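Local coordinates for protein alpha-1,2-Mannosidase (Trichoderma reesei, PDB 1HCU) that probably removes alpha-1,2-linked mannose residues one after another from high-mannose N-glycans, as a calcium-dependent family 47 glycosidase, at residues S152-P157 with E205-N210; S214-A217 with L221-T224. All coordinates share one frame; numbering follows the deposited sequence.

Contact 1: S152-P157 with E205-N210; sequences SGVPDP and ESYLLN
Tyr207 reaches from helix 196-209 to the loop 152-157 and gives its hydroxyl proton to the backbone carbonyl of Ser152. Its CB bond already leads toward the loop, and with CG set anti to the carbonyl carbon (chi1 -67°) the ring runs on in that direction. Going outward, CG and then CD2 pass Val154 CG2, CD2 the closer at 3.7 Å, an apolar touch made at a slant. Next, CE2 passes 3.2 Å from Ser152 O, which sits at the ring edge near its plane, while CZ lies 3.9 Å from Ser152 CB. At the tip, OH is 2.6 Å from Ser152 O, approaching with a C=O...O angle of 124° and only 19° off the carbonyl plane. A phenylalanine here would probably leave that carbonyl without its hydroxyl mate, though the touch on Val154 could persist. The loop fixes its own end of the contact: Val154 N donates to Ser152 OG over 3.0 Å in a nearly straight bond, and the same OG is bonded to Thr228 O. Serine suits this double task, and glycine suits position Gly153, whose backbone angles would press any side chain onto the carbonyl oxygen of Ser152. Val154, meanwhile, also packs on Ile178. Ser152 to Val154 thus form an ST turn within the loop, here joined by a tyrosine to a helix of the (alpha/alpha) barrel of family 47.

Contact 2: S214-A217 with L221-T224; sequences SPEA and LIGT
Glu216 and Ala217 meet Leu221 and Ile222 where the chain doubles back over three residues, and the carbonyl of Leu221 is the focus. Direct backbone bonding is slight: Ala217 N points to Leu221 O at 3.2 Å, but the N-H...O angle of only 133° makes this a weak hydrogen bond. Water bonding supplements it. One water accepts from Ala217 N at 2.7 Å and lies 2.9 Å from Leu221 O, with a longer, weak link to Pro215 O, so the same N-H serves both the water and the carbonyl. Van der Waals contact comes next. Glu216 CB rests 3.7 Å from Leu221 O, and Ala217 CB is 4.0 Å from that oxygen; a methyl group is small enough to lie beside it in this buried spot. Charge works at the end of Glu216. With CG anti to the carbonyl carbon (chi1 -55°) and the chain extended beyond it, the carboxylate passes alongside Ile222, Glu216 OE1 lying 4.3 Å from Ile222 CG2. There OE1 takes the N-H of Gly220, within the turn, and forms a salt bridge with Arg268, a role an acidic residue fills well. The apolar side chains suit their buried surroundings: Leu221 packs on helices 245-257 and 263-280 and on Tyr296 of strand 292-297, Ala217 meets the same tyrosine, and Ile222 lies on Phe247 and Tyr248 of helix 245-257.

The two contacts follow one another along the chain, contact 1 closing with the end of helix 196-209 and contact 2 folding the loop that leads from it to strand 225-227. Their centres are about 14 Å apart, on the same side of the chain's centre, and they touch where Leu208 O lies 4.0 Å from Ile222 CG2. Helix 245-257 backs both: Phe247 meets Glu205 and Leu208 from contact 1 and Ile222 from contact 2. Helix 263-280 is shared too, its Arg268 packing on Leu209 and reaching contact 2. Together they bind the helix and its following loop to two further helices. Contact 1 lies away from the annotated sites; in contact 2 the Ile222 side chain is about 11 Å from that of Asp245, a predicted active-site residue.

Contact 1: S152-P157 with E205-N210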
# COMPACT_ATOMS: atom_id res chain seq x y z
N SER A 152 -2.73 26.91 6.03
CA SER A 152 -2.78 26.05 7.23
C SER A 152 -1.56 25.14 7.38
O SER A 152 -1.19 24.76 8.48
CB SER A 152 -4.02 25.16 7.20
OG SER A 152 -3.92 24.21 6.16
N GLY A 153 -0.96 24.77 6.25
CA GLY A 153 0.16 23.87 6.30
C GLY A 153 -0.30 22.51 5.78
O GLY A 153 0.53 21.63 5.55
N VAL A 154 -1.61 22.34 5.62
CA VAL A 154 -2.15 21.09 5.09
C VAL A 154 -1.67 21.07 3.64
O VAL A 154 -1.95 22.00 2.87
CB VAL A 154 -3.70 21.05 5.11
CG1 VAL A 154 -4.21 19.78 4.41
CG2 VAL A 154 -4.21 21.09 6.54
N PRO A 155 -0.95 20.01 3.25
CA PRO A 155 -0.44 19.90 1.88
C PRO A 155 -1.49 19.95 0.77
O PRO A 155 -2.60 19.45 0.92
CB PRO A 155 0.29 18.55 1.90
CG PRO A 155 -0.55 17.77 2.87
CD PRO A 155 -0.75 18.76 3.99
N ASP A 156 -1.10 20.58 -0.33
CA ASP A 156 -1.94 20.69 -1.52
C ASP A 156 -1.61 19.35 -2.19
O ASP A 156 -0.44 18.99 -2.28
CB ASP A 156 -1.44 21.86 -2.37
CG ASP A 156 -2.27 22.07 -3.62
OD1 ASP A 156 -2.64 23.24 -3.87
OD2 ASP A 156 -2.53 21.10 -4.37
N PRO A 157 -2.62 18.61 -2.66
CA PRO A 157 -2.45 17.30 -3.31
C PRO A 157 -1.67 17.29 -4.64
O PRO A 157 -1.08 16.26 -5.01
CB PRO A 157 -3.88 16.82 -3.50
CG PRO A 157 -4.63 18.09 -3.76
CD PRO A 157 -4.04 19.03 -2.71
N GLU A 205 -0.18 16.77 9.36
CA GLU A 205 -0.76 15.62 10.05
C GLU A 205 -1.49 16.04 11.33
O GLU A 205 -2.50 15.45 11.70
CB GLU A 205 0.34 14.60 10.39
CG GLU A 205 -0.12 13.35 11.16
CD GLU A 205 -0.48 12.16 10.27
OE1 GLU A 205 -0.88 11.12 10.83
OE2 GLU A 205 -0.36 12.24 9.03
N SER A 206 -0.95 17.06 12.00
CA SER A 206 -1.51 17.55 13.25
C SER A 206 -3.01 17.84 13.20
O SER A 206 -3.72 17.58 14.17
CB SER A 206 -0.75 18.82 13.71
OG SER A 206 -1.11 19.94 12.92
N TYR A 207 -3.48 18.38 12.08
CA TYR A 207 -4.89 18.71 11.90
C TYR A 207 -5.79 17.47 11.90
O TYR A 207 -6.98 17.56 12.21
CB TYR A 207 -5.08 19.46 10.58
CG TYR A 207 -4.45 20.84 10.59
CD1 TYR A 207 -5.14 21.93 11.12
CD2 TYR A 207 -3.17 21.04 10.07
CE1 TYR A 207 -4.56 23.20 11.13
CE2 TYR A 207 -2.59 22.32 10.09
CZ TYR A 207 -3.29 23.39 10.62
OH TYR A 207 -2.74 24.65 10.60
N LEU A 208 -5.20 16.32 11.57
CA LEU A 208 -5.92 15.05 11.53
C LEU A 208 -5.96 14.34 12.88
O LEU A 208 -6.82 13.49 13.11
CB LEU A 208 -5.28 14.12 10.50
CG LEU A 208 -5.51 14.40 9.01
CD1 LEU A 208 -5.07 15.81 8.67
CD2 LEU A 208 -4.73 13.37 8.18
N LEU A 209 -5.04 14.70 13.77
CA LEU A 209 -4.96 14.07 15.09
C LEU A 209 -5.94 14.67 16.10
O LEU A 209 -6.38 13.99 17.02
CB LEU A 209 -3.53 14.14 15.62
CG LEU A 209 -2.48 13.55 14.67
CD1 LEU A 209 -1.10 13.61 15.33
CD2 LEU A 209 -2.84 12.09 14.30
N ASN A 210 -6.26 15.95 15.93
CA ASN A 210 -7.23 16.63 16.80
C ASN A 210 -8.22 17.28 15.84
O ASN A 210 -8.22 18.50 15.63
CB ASN A 210 -6.55 17.70 17.66
CG ASN A 210 -7.48 18.28 18.72
OD1 ASN A 210 -8.67 17.98 18.76
ND2 ASN A 210 -6.93 19.12 19.59

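Contact 2: S214-A217 with L221-T224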
# COMPACT_ATOMS: atom_id res chain seq x y z
N SER A 214 -16.37 19.05 11.36
CA SER A 214 -17.40 18.03 11.44
C SER A 214 -17.10 17.06 12.58
O SER A 214 -15.94 16.70 12.80
CB SER A 214 -17.47 17.25 10.12
OG SER A 214 -17.74 18.13 9.04
N PRO A 215 -18.13 16.64 13.34
CA PRO A 215 -17.93 15.72 14.46
C PRO A 215 -17.47 14.35 13.96
O PRO A 215 -17.80 13.95 12.84
CB PRO A 215 -19.31 15.66 15.10
CG PRO A 215 -20.22 15.80 13.92
CD PRO A 215 -19.56 16.92 13.13
N GLU A 216 -16.70 13.64 14.78
CA GLU A 216 -16.22 12.32 14.38
C GLU A 216 -17.40 11.36 14.38
O GLU A 216 -18.22 11.39 15.28
CB GLU A 216 -15.16 11.83 15.36
CG GLU A 216 -14.02 12.80 15.53
CD GLU A 216 -13.08 12.40 16.64
OE1 GLU A 216 -12.26 11.48 16.44
OE2 GLU A 216 -13.18 13.00 17.73
N ALA A 217 -17.48 10.51 13.36
CA ALA A 217 -18.57 9.54 13.29
C ALA A 217 -18.51 8.75 14.58
O ALA A 217 -19.53 8.48 15.22
CB ALA A 217 -18.39 8.62 12.11
N LEU A 221 -12.59 7.86 14.28
CA LEU A 221 -13.04 7.75 12.90
C LEU A 221 -13.39 9.13 12.36
O LEU A 221 -14.54 9.59 12.45
CB LEU A 221 -14.25 6.80 12.80
CG LEU A 221 -13.89 5.37 13.22
CD1 LEU A 221 -15.10 4.45 13.08
CD2 LEU A 221 -12.73 4.87 12.36
N ILE A 222 -12.37 9.77 11.79
CA ILE A 222 -12.45 11.11 11.23
C ILE A 222 -13.08 11.21 9.84
O ILE A 222 -13.39 10.20 9.21
CB ILE A 222 -11.03 11.75 11.18
CG1 ILE A 222 -10.11 10.94 10.25
CG2 ILE A 222 -10.43 11.76 12.58
CD1 ILE A 222 -8.74 11.58 9.99
N GLY A 223 -13.24 12.45 9.38
CA GLY A 223 -13.81 12.70 8.07
C GLY A 223 -12.78 12.44 6.97
O GLY A 223 -11.64 12.11 7.27
N THR A 224 -13.19 12.60 5.72
CA THR A 224 -12.33 12.34 4.58
C THR A 224 -11.59 13.55 3.98
O THR A 224 -10.42 13.45 3.62
CB THR A 224 -13.14 11.66 3.44
OG1 THR A 224 -13.73 10.45 3.93
CG2 THR A 224 -12.24 11.33 2.25
O HOH W 1 -16.38 11.45 11.09